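Local structure of Na-translocating NADH-quinone reductase subunit C NqrC (Shewanella oneidensis, 4XHF) at residues 143-148 and 166-171; 173-178 and 218-223. The protein is the NqrC subunit of a membrane-bound bacterial complex, a flavoprotein whose soluble domain carries a covalently bound flavin mononucleotide. One frame throughout, in Å; residues are numbered along the deposited sequence.

Contact 1: 143-148 and 166-171. With FMN (flavin mononucleotide), chain E.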
ATOM      1  N   SER A 143     -15.804  -2.516  -7.493  1.00 17.93           N
ATOM      2  CA  SER A 143     -15.513  -1.401  -6.603  1.00 16.94           C
ATOM      3  C   SER A 143     -14.028  -1.104  -6.481  1.00 14.71           C
ATOM      4  O   SER A 143     -13.184  -1.889  -6.914  1.00 13.85           O
ATOM      5  CB  SER A 143     -16.082  -1.688  -5.214  1.00 16.10           C
ATOM      6  OG  SER A 143     -15.417  -2.793  -4.627  1.00 16.32           O
ATOM      7  N   MET A 144     -13.728   0.043  -5.882  1.00 19.08           N
ATOM      8  CA  MET A 144     -12.360   0.419  -5.567  1.00 18.73           C
ATOM      9  C   MET A 144     -11.915  -0.285  -4.293  1.00 14.02           C
ATOM     10  O   MET A 144     -12.658  -0.352  -3.313  1.00 14.36           O
ATOM     11  CB  MET A 144     -12.241   1.935  -5.400  1.00 20.76           C
ATOM     12  CG  MET A 144     -12.561   2.743  -6.654  1.00 24.08           C
ATOM     13  SD  MET A 144     -11.586   2.285  -8.102  1.00 35.20           S
ATOM     14  CE  MET A 144      -9.934   2.369  -7.428  1.00 11.06           C
ATOM     15  N   ILE A 145     -10.694  -0.804  -4.321  1.00 12.64           N
ATOM     16  CA  ILE A 145     -10.107  -1.487  -3.178  1.00 11.48           C
ATOM     17  C   ILE A 145      -8.893  -0.695  -2.707  1.00 10.81           C
ATOM     18  O   ILE A 145      -8.014  -0.386  -3.503  1.00  9.51           O
ATOM     19  CB  ILE A 145      -9.700  -2.934  -3.536  1.00 12.70           C
ATOM     20  CG1 ILE A 145     -10.915  -3.716  -4.053  1.00 12.14           C
ATOM     21  CG2 ILE A 145      -9.094  -3.636  -2.328  1.00 12.45           C
ATOM     22  CD1 ILE A 145     -10.566  -5.033  -4.725  1.00 12.88           C
ATOM     23  N   TYR A 146      -8.866  -0.362  -1.418  1.00 13.92           N
ATOM     24  CA  TYR A 146      -7.793   0.440  -0.829  1.00 14.57           C
ATOM     25  C   TYR A 146      -6.997  -0.344   0.205  1.00 11.96           C
ATOM     26  O   TYR A 146      -7.560  -1.122   0.972  1.00 12.27           O
ATOM     27  CB  TYR A 146      -8.365   1.691  -0.166  1.00 14.84           C
ATOM     28  CG  TYR A 146      -9.000   2.660  -1.124  1.00 14.46           C
ATOM     29  CD1 TYR A 146     -10.256   2.415  -1.659  1.00 16.92           C
ATOM     30  CD2 TYR A 146      -8.351   3.830  -1.480  1.00 15.47           C
ATOM     31  CE1 TYR A 146     -10.841   3.304  -2.532  1.00 17.59           C
ATOM     32  CE2 TYR A 146      -8.925   4.725  -2.348  1.00 18.21           C
ATOM     33  CZ  TYR A 146     -10.170   4.460  -2.873  1.00 19.72           C
ATOM     34  OH  TYR A 146     -10.742   5.359  -3.743  1.00 25.19           O
ATOM     35  N   GLY A 147      -5.691  -0.105   0.249  1.00 13.86           N
ATOM     36  CA  GLY A 147      -4.837  -0.781   1.204  1.00 12.24           C
ATOM     37  C   GLY A 147      -3.439  -0.203   1.279  1.00 11.86           C
ATOM     38  O   GLY A 147      -3.163   0.864   0.728  1.00 12.53           O
ATOM     39  N   TYR A 148      -2.559  -0.921   1.972  1.00 10.16           N
ATOM     40  CA  TYR A 148      -1.158  -0.540   2.108  1.00  9.70           C
ATOM     41  C   TYR A 148      -0.262  -1.754   1.888  1.00 10.16           C
ATOM     42  O   TYR A 148      -0.626  -2.873   2.255  1.00  8.91           O
ATOM     43  CB  TYR A 148      -0.886   0.070   3.490  1.00 11.80           C
ATOM     44  CG  TYR A 148      -1.611   1.372   3.750  1.00 15.62           C
ATOM     45  CD1 TYR A 148      -1.039   2.592   3.413  1.00 14.88           C
ATOM     46  CD2 TYR A 148      -2.870   1.382   4.337  1.00 20.35           C
ATOM     47  CE1 TYR A 148      -1.701   3.783   3.650  1.00 16.84           C
ATOM     48  CE2 TYR A 148      -3.539   2.567   4.578  1.00 20.28           C
ATOM     49  CZ  TYR A 148      -2.950   3.764   4.232  1.00 20.37           C
ATOM     50  OH  TYR A 148      -3.611   4.947   4.468  1.00 25.23           O
ATOM     51  N   HIS A 166     -13.221  -1.821   0.662  1.00 17.26           N
ATOM     52  CA  HIS A 166     -13.644  -2.389  -0.609  1.00 16.79           C
ATOM     53  C   HIS A 166     -15.163  -2.361  -0.712  1.00 16.60           C
ATOM     54  O   HIS A 166     -15.855  -2.052   0.259  1.00 17.05           O
ATOM     55  CB  HIS A 166     -13.134  -3.823  -0.759  1.00 17.81           C
ATOM     56  CG  HIS A 166     -13.881  -4.816   0.074  1.00 17.17           C
ATOM     57  ND1 HIS A 166     -14.952  -5.535  -0.407  1.00 15.88           N
ATOM     58  CD2 HIS A 166     -13.718  -5.202   1.363  1.00 16.85           C
ATOM     59  CE1 HIS A 166     -15.415  -6.324   0.544  1.00 17.87           C
ATOM     60  NE2 HIS A 166     -14.684  -6.142   1.628  1.00 19.00           N
ATOM     61  N   GLY A 167     -15.672  -2.685  -1.896  1.00 16.98           N
ATOM     62  CA  GLY A 167     -17.102  -2.773  -2.125  1.00 20.06           C
ATOM     63  C   GLY A 167     -17.457  -4.024  -2.909  1.00 22.42           C
ATOM     64  O   GLY A 167     -18.521  -4.107  -3.523  1.00 23.55           O
ATOM     65  N   GLU A 168     -16.552  -4.997  -2.892  1.00 20.74           N
ATOM     66  CA  GLU A 168     -16.757  -6.265  -3.583  1.00 20.55           C
ATOM     67  C   GLU A 168     -17.842  -7.091  -2.896  1.00 21.14           C
ATOM     68  O   GLU A 168     -18.113  -6.913  -1.708  1.00 20.48           O
ATOM     69  CB  GLU A 168     -15.450  -7.060  -3.637  1.00 19.29           C
ATOM     70  CG  GLU A 168     -14.268  -6.296  -4.222  1.00 16.38           C
ATOM     71  CD  GLU A 168     -14.412  -6.035  -5.709  1.00 15.26           C
ATOM     72  OE1 GLU A 168     -13.892  -6.843  -6.507  1.00 14.77           O
ATOM     73  OE2 GLU A 168     -15.034  -5.019  -6.082  1.00 17.15           O
ATOM     74  N   THR A 169     -18.447  -8.002  -3.652  1.00 22.18           N
ATOM     75  CA  THR A 169     -19.552  -8.817  -3.155  1.00 23.69           C
ATOM     76  C   THR A 169     -19.149  -9.605  -1.905  1.00 25.09           C
ATOM     77  O   THR A 169     -18.171 -10.352  -1.939  1.00 24.18           O
ATOM     78  CB  THR A 169     -20.040  -9.803  -4.237  1.00 22.53           C
ATOM     79  OG1 THR A 169     -20.214  -9.106  -5.476  1.00 22.53           O
ATOM     80  CG2 THR A 169     -21.356 -10.443  -3.831  1.00 23.30           C
ATOM     81  N   PRO A 170     -19.892  -9.435  -0.793  1.00 26.82           N
ATOM     82  CA  PRO A 170     -19.593 -10.244   0.396  1.00 26.14           C
ATOM     83  C   PRO A 170     -19.800 -11.731   0.141  1.00 26.30           C
ATOM     84  O   PRO A 170     -20.776 -12.105  -0.511  1.00 26.05           O
ATOM     85  CB  PRO A 170     -20.588  -9.728   1.442  1.00 26.27           C
ATOM     86  CG  PRO A 170     -20.997  -8.389   0.968  1.00 27.48           C
ATOM     87  CD  PRO A 170     -20.963  -8.459  -0.529  1.00 27.68           C
ATOM     88  N   GLY A 171     -18.896 -12.561   0.650  1.00 30.31           N
ATOM     89  CA  GLY A 171     -18.963 -13.995   0.434  1.00 31.08           C
ATOM     90  C   GLY A 171     -18.167 -14.429  -0.782  1.00 28.27           C
ATOM     91  O   GLY A 171     -17.852 -15.611  -0.935  1.00 29.37           O
TER
HETATM   92  N1  FMN E 300     -16.015 -12.631  -8.524  1.00 25.17           N
HETATM   93  C2  FMN E 300     -14.999 -11.745  -7.982  1.00 23.20           C
HETATM   94  O2  FMN E 300     -13.872 -11.940  -8.196  1.00 18.61           O
HETATM   95  N3  FMN E 300     -15.405 -10.602  -7.159  1.00 25.05           N
HETATM   96  C4  FMN E 300     -16.772 -10.361  -6.908  1.00 25.03           C
HETATM   97  O4  FMN E 300     -17.095  -9.439  -6.251  1.00 21.77           O
HETATM   98  C4A FMN E 300     -17.825 -11.271  -7.481  1.00 27.04           C
HETATM   99  N5  FMN E 300     -19.200 -11.034  -7.240  1.00 30.01           N
HETATM  100  C5A FMN E 300     -20.192 -11.936  -7.809  1.00 28.85           C
HETATM  101  C6  FMN E 300     -21.553 -11.692  -7.563  1.00 31.05           C
HETATM  102  C7  FMN E 300     -22.530 -12.466  -8.143  1.00 33.29           C
HETATM  103  C7M FMN E 300     -23.982 -12.122  -7.897  1.00 34.36           C
HETATM  104  C8  FMN E 300     -22.165 -13.562  -8.929  1.00 33.47           C
HETATM  105  C8M FMN E 300     -23.212 -14.356  -9.764  1.00 31.13           C
HETATM  106  C9  FMN E 300     -20.774 -13.871  -9.121  1.00 32.44           C
HETATM  107  C9A FMN E 300     -19.779 -13.037  -8.597  1.00 29.93           C
HETATM  108  N10 FMN E 300     -18.362 -13.272  -8.845  1.00 29.73           N
HETATM  109  C10 FMN E 300     -17.396 -12.372  -8.264  1.00 27.16           C
HETATM  110  C1' FMN E 300     -17.875 -14.441  -9.670  1.00 31.53           C
HETATM  111  C2' FMN E 300     -17.246 -13.987 -10.975  1.00 34.47           C
HETATM  112  O2' FMN E 300     -18.266 -13.727 -11.894  1.00 38.16           O
HETATM  113  C3' FMN E 300     -16.341 -15.078 -11.546  1.00 33.12           C
HETATM  114  O3' FMN E 300     -17.096 -16.245 -11.699  1.00 28.38           O
HETATM  115  C4' FMN E 300     -15.129 -15.343 -10.629  1.00 32.78           C
HETATM  116  O4' FMN E 300     -14.444 -14.148 -10.382  1.00 34.04           O
HETATM  117  C5' FMN E 300     -14.152 -16.332 -11.270  1.00 30.35           C
HETATM  118  O5' FMN E 300     -13.301 -16.807 -10.252  1.00 29.51           O
HETATM  119  P   FMN E 300     -12.000 -17.649 -10.650  1.00 41.34           P
HETATM  120  O1P FMN E 300     -11.834 -17.702 -12.240  1.00 37.47           O
HETATM  121  O2P FMN E 300     -12.110 -19.133 -10.068  1.00 45.18           O

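Contact 2: 173-178 and 218-223. With FMN (flavin mononucleotide), chain E.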
ATOM      1  N   GLY A 173     -15.890 -11.598  -3.078  1.00 18.34           N
ATOM      2  CA  GLY A 173     -14.744 -10.722  -3.240  1.00 15.80           C
ATOM      3  C   GLY A 173     -14.267 -10.037  -1.973  1.00 14.29           C
ATOM      4  O   GLY A 173     -13.327  -9.244  -2.016  1.00 17.00           O
ATOM      5  N   ASP A 174     -14.903 -10.339  -0.844  1.00 16.41           N
ATOM      6  CA  ASP A 174     -14.559  -9.684   0.417  1.00 17.86           C
ATOM      7  C   ASP A 174     -13.430 -10.403   1.149  1.00 15.25           C
ATOM      8  O   ASP A 174     -13.148 -10.113   2.310  1.00 15.30           O
ATOM      9  CB  ASP A 174     -15.789  -9.594   1.323  1.00 24.22           C
ATOM     10  CG  ASP A 174     -16.218 -10.943   1.863  1.00 30.29           C
ATOM     11  OD1 ASP A 174     -16.781 -10.984   2.978  1.00 34.05           O
ATOM     12  OD2 ASP A 174     -15.996 -11.963   1.175  1.00 30.74           O
ATOM     13  N   PHE A 175     -12.784 -11.342   0.464  1.00 14.95           N
ATOM     14  CA  PHE A 175     -11.637 -12.043   1.024  1.00 12.77           C
ATOM     15  C   PHE A 175     -10.450 -11.107   1.206  1.00 14.07           C
ATOM     16  O   PHE A 175      -9.566 -11.367   2.022  1.00 13.96           O
ATOM     17  CB  PHE A 175     -11.229 -13.208   0.121  1.00 12.83           C
ATOM     18  CG  PHE A 175     -10.680 -12.778  -1.213  1.00 11.94           C
ATOM     19  CD1 PHE A 175      -9.333 -12.501  -1.365  1.00 11.87           C
ATOM     20  CD2 PHE A 175     -11.511 -12.655  -2.312  1.00 12.50           C
ATOM     21  CE1 PHE A 175      -8.827 -12.107  -2.585  1.00 14.05           C
ATOM     22  CE2 PHE A 175     -11.010 -12.262  -3.537  1.00 12.77           C
ATOM     23  CZ  PHE A 175      -9.666 -11.987  -3.673  1.00 15.32           C
ATOM     24  N   VAL A 176     -10.431 -10.024   0.434  1.00 15.50           N
ATOM     25  CA  VAL A 176      -9.287  -9.118   0.401  1.00 14.52           C
ATOM     26  C   VAL A 176      -8.950  -8.554   1.778  1.00 13.34           C
ATOM     27  O   VAL A 176      -7.796  -8.231   2.049  1.00 14.35           O
ATOM     28  CB  VAL A 176      -9.526  -7.945  -0.576  1.00 13.59           C
ATOM     29  CG1 VAL A 176      -9.557  -8.446  -2.009  1.00 16.22           C
ATOM     30  CG2 VAL A 176     -10.815  -7.208  -0.240  1.00 13.46           C
ATOM     31  N   THR A 177      -9.949  -8.451   2.650  1.00 13.37           N
ATOM     32  CA  THR A 177      -9.739  -7.930   4.000  1.00 13.98           C
ATOM     33  C   THR A 177      -9.465  -9.040   5.020  1.00 15.53           C
ATOM     34  O   THR A 177      -9.185  -8.761   6.183  1.00 15.92           O
ATOM     35  CB  THR A 177     -10.953  -7.110   4.479  1.00 16.44           C
ATOM     36  OG1 THR A 177     -12.133  -7.923   4.448  1.00 21.36           O
ATOM     37  CG2 THR A 177     -11.156  -5.891   3.589  1.00 15.81           C
ATOM     38  N   ASP A 178      -9.545 -10.294   4.579  1.00 16.00           N
ATOM     39  CA  ASP A 178      -9.290 -11.442   5.447  1.00 15.39           C
ATOM     40  C   ASP A 178      -7.795 -11.576   5.729  1.00 11.95           C
ATOM     41  O   ASP A 178      -7.014 -11.792   4.801  1.00 14.92           O
ATOM     42  CB  ASP A 178      -9.822 -12.726   4.800  1.00 18.55           C
ATOM     43  CG  ASP A 178      -9.759 -13.929   5.731  1.00 19.05           C
ATOM     44  OD1 ASP A 178      -9.160 -13.826   6.822  1.00 16.87           O
ATOM     45  OD2 ASP A 178     -10.307 -14.989   5.360  1.00 19.74           O
ATOM     46  N   SER A 218     -10.657 -19.102  -5.196  1.00 28.75           N
ATOM     47  CA  SER A 218     -11.523 -19.685  -6.217  1.00 30.37           C
ATOM     48  C   SER A 218     -12.955 -19.186  -6.055  1.00 27.33           C
ATOM     49  O   SER A 218     -13.458 -19.072  -4.937  1.00 26.20           O
ATOM     50  CB  SER A 218     -11.479 -21.214  -6.147  1.00 32.80           C
ATOM     51  OG  SER A 218     -11.944 -21.797  -7.352  1.00 34.50           O
ATOM     52  N   GLY A 219     -13.595 -18.871  -7.178  1.00 26.47           N
ATOM     53  CA  GLY A 219     -14.925 -18.291  -7.170  1.00 25.98           C
ATOM     54  C   GLY A 219     -14.882 -16.777  -7.076  1.00 26.03           C
ATOM     55  O   GLY A 219     -15.901 -16.107  -7.245  1.00 25.96           O
ATOM     56  N   ALA A 220     -13.694 -16.241  -6.801  1.00 26.20           N
ATOM     57  CA  ALA A 220     -13.495 -14.799  -6.686  1.00 25.20           C
ATOM     58  C   ALA A 220     -12.172 -14.391  -7.327  1.00 25.51           C
ATOM     59  O   ALA A 220     -11.353 -13.711  -6.710  1.00 23.76           O
ATOM     60  CB  ALA A 220     -13.527 -14.378  -5.229  1.00 24.58           C
ATOM     61  N   THR A 221     -11.974 -14.810  -8.571  1.00 25.68           N
ATOM     62  CA  THR A 221     -10.715 -14.583  -9.268  1.00 27.32           C
ATOM     63  C   THR A 221     -10.588 -13.147  -9.772  1.00 25.15           C
ATOM     64  O   THR A 221      -9.497 -12.577  -9.770  1.00 25.39           O
ATOM     65  CB  THR A 221     -10.568 -15.552 -10.456  1.00 31.84           C
ATOM     66  OG1 THR A 221     -10.712 -16.900  -9.991  1.00 33.30           O
ATOM     67  CG2 THR A 221      -9.209 -15.399 -11.124  1.00 33.73           C
ATOM     68  N   MET A 222     -11.704 -12.562 -10.195  1.00 23.16           N
ATOM     69  CA  MET A 222     -11.684 -11.240 -10.812  1.00 21.56           C
ATOM     70  C   MET A 222     -11.266 -10.161  -9.816  1.00 18.58           C
ATOM     71  O   MET A 222     -10.575  -9.208 -10.178  1.00 17.54           O
ATOM     72  CB  MET A 222     -13.056 -10.911 -11.401  1.00 22.98           C
ATOM     73  CG  MET A 222     -13.421 -11.755 -12.615  1.00 26.69           C
ATOM     74  SD  MET A 222     -12.317 -11.495 -14.020  1.00 33.24           S
ATOM     75  CE  MET A 222     -12.726  -9.812 -14.476  1.00 36.62           C
ATOM     76  N   THR A 223     -11.687 -10.311  -8.563  1.00 18.14           N
ATOM     77  CA  THR A 223     -11.274  -9.397  -7.506  1.00 16.77           C
ATOM     78  C   THR A 223      -9.764  -9.471  -7.322  1.00 17.17           C
ATOM     79  O   THR A 223      -9.091  -8.446  -7.215  1.00 16.36           O
ATOM     80  CB  THR A 223     -11.977  -9.723  -6.171  1.00 14.95           C
ATOM     81  OG1 THR A 223     -13.366  -9.400  -6.278  1.00 15.72           O
ATOM     82  CG2 THR A 223     -11.379  -8.929  -5.013  1.00 13.64           C
TER
HETATM   83  N1  FMN E 300     -16.015 -12.631  -8.524  1.00 25.17           N
HETATM   84  C2  FMN E 300     -14.999 -11.745  -7.982  1.00 23.20           C
HETATM   85  O2  FMN E 300     -13.872 -11.940  -8.196  1.00 18.61           O
HETATM   86  N3  FMN E 300     -15.405 -10.602  -7.159  1.00 25.05           N
HETATM   87  C4  FMN E 300     -16.772 -10.361  -6.908  1.00 25.03           C
HETATM   88  O4  FMN E 300     -17.095  -9.439  -6.251  1.00 21.77           O
HETATM   89  C4A FMN E 300     -17.825 -11.271  -7.481  1.00 27.04           C
HETATM   90  N5  FMN E 300     -19.200 -11.034  -7.240  1.00 30.01           N
HETATM   91  C5A FMN E 300     -20.192 -11.936  -7.809  1.00 28.85           C
HETATM   92  C6  FMN E 300     -21.553 -11.692  -7.563  1.00 31.05           C
HETATM   93  C7  FMN E 300     -22.530 -12.466  -8.143  1.00 33.29           C
HETATM   94  C7M FMN E 300     -23.982 -12.122  -7.897  1.00 34.36           C
HETATM   95  C8  FMN E 300     -22.165 -13.562  -8.929  1.00 33.47           C
HETATM   96  C8M FMN E 300     -23.212 -14.356  -9.764  1.00 31.13           C
HETATM   97  C9  FMN E 300     -20.774 -13.871  -9.121  1.00 32.44           C
HETATM   98  C9A FMN E 300     -19.779 -13.037  -8.597  1.00 29.93           C
HETATM   99  N10 FMN E 300     -18.362 -13.272  -8.845  1.00 29.73           N
HETATM  100  C10 FMN E 300     -17.396 -12.372  -8.264  1.00 27.16           C
HETATM  101  C1' FMN E 300     -17.875 -14.441  -9.670  1.00 31.53           C
HETATM  102  C2' FMN E 300     -17.246 -13.987 -10.975  1.00 34.47           C
HETATM  103  O2' FMN E 300     -18.266 -13.727 -11.894  1.00 38.16           O
HETATM  104  C3' FMN E 300     -16.341 -15.078 -11.546  1.00 33.12           C
HETATM  105  O3' FMN E 300     -17.096 -16.245 -11.699  1.00 28.38           O
HETATM  106  C4' FMN E 300     -15.129 -15.343 -10.629  1.00 32.78           C
HETATM  107  O4' FMN E 300     -14.444 -14.148 -10.382  1.00 34.04           O
HETATM  108  C5' FMN E 300     -14.152 -16.332 -11.270  1.00 30.35           C
HETATM  109  O5' FMN E 300     -13.301 -16.807 -10.252  1.00 29.51           O
HETATM  110  P   FMN E 300     -12.000 -17.649 -10.650  1.00 41.34           P
HETATM  111  O1P FMN E 300     -11.834 -17.702 -12.240  1.00 37.47           O
HETATM  112  O2P FMN E 300     -12.110 -19.133 -10.068  1.00 45.18           O

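Contact 1: 143-148 and 166-171
One hydroxyl, that of Ser-143, lies against Gly-167 N and the carboxylate of Glu-168 and is used in both directions. Ser-143 OG donates to Glu-168 OE2 at 2.7 Å, reaching the carboxylate oxygen on its anti side and 19° out of the plane, and it accepts a weak, bent bond from Gly-167 N. Chi1 of 65° holds OG between the backbone N and the carbonyl carbon, facing the loop. The fit is tight: Ser-143 CB lies 3.4 Å from Gly-167 CA, and the absence of a side chain at Gly-167 lets the serine come this close.

Glu-168 is bent at chi2 (-69°), which turns its carboxylate back toward Ser-143. The buried group is richly satisfied: OE1 is hydrogen-bonded to Leu-141 N and Thr-223 OG1, and OE2 also to Trp-142 N. Its aliphatic part is covered by Ile-145, whose CD1 comes to 3.9 Å from Glu-168 CG, the two side chains crossing at about a right angle. Ile-145 CG1 meets His-166 CB, while His-166 CA points a nearly straight C-H at Met-144 O, 3.5 Å away. The His-166 ring takes a weak bond from Glu-168 N at its edge, in plane, through ND1.

Beyond the glutamate, Thr-169 reaches the flavin: its OG1 donates to FMN N5 at 2.8 Å and its N to FMN O4 at 3.3 Å. Ser-143, just before strand 144-151, and Ile-145 within it thus meet a loop that borders the isoalloxazine, an arrangement belonging to the flavin site of the FMN-binding domain.

Contact 2: 173-178 and 218-223
The backbones of Gly-173 and Ala-220 approach to 5.5 Å between CA atoms, where the loop before helix 179-182 passes the start of helix 221-234, with Ala-220 as its N-cap residue. Gly-173 suits this place because, having no side chain, it lets Thr-223 OG1 come to 3.6 Å from its CA. Phe-175, its CG lodged between the backbone N and the carbonyl carbon (chi1 67°), sends CE2 to 3.7 Å from Ala-220 CB; the small methyl leaves room for the ring. The same ring meets Thr-223 CG2 obliquely, and Val-176 CG1 lies over one of its faces, offset toward the rim. Val-176 CG1 also touches Thr-223 CG2 at 3.5 Å, the two side chains crossing at about a right angle.

This helix start is the flavinylation site of the FMN-binding domain: Thr-221 OG1 is bonded covalently to FMN P at 1.6 Å, a phosphoester link that requires a hydroxyl side chain. Gly-219 N donates almost straight (173°) to FMN O2P, Thr-221 N to FMN O5', and Met-222 N to FMN O4' at 3.2 Å.

Thr-223 divides its two branches. With CG2 anti to the backbone N, the methyl turns to Val-176 CG1 and the Phe-175 ring, while OG1 accepts from FMN N3 at 2.5 Å, so short that the exact length is doubtful. Thr-223 N donates to FMN O2 at 2.8 Å, next to N3.

In the fold
From the N terminus, the chain enters contact 1 at the start of strand 144-151, turns back through strand 158-165 and closes the loop at 166-171. Contact 2 opens directly afterwards, at 173-178, and closes some forty residues later at 218-223, after helix 179-182 and the two short parallel strands 200-202 and 213-215. The two closures therefore follow in series, neither nested nor crossed. Their centres lie about 9 Å apart, and His-166 packs on Asp-174 and Thr-177 between them. Contact 1 ties the antiparallel sheet to the loop that follows it; contact 2 ties that same loop to helix 221-234, with both bordering the flavin.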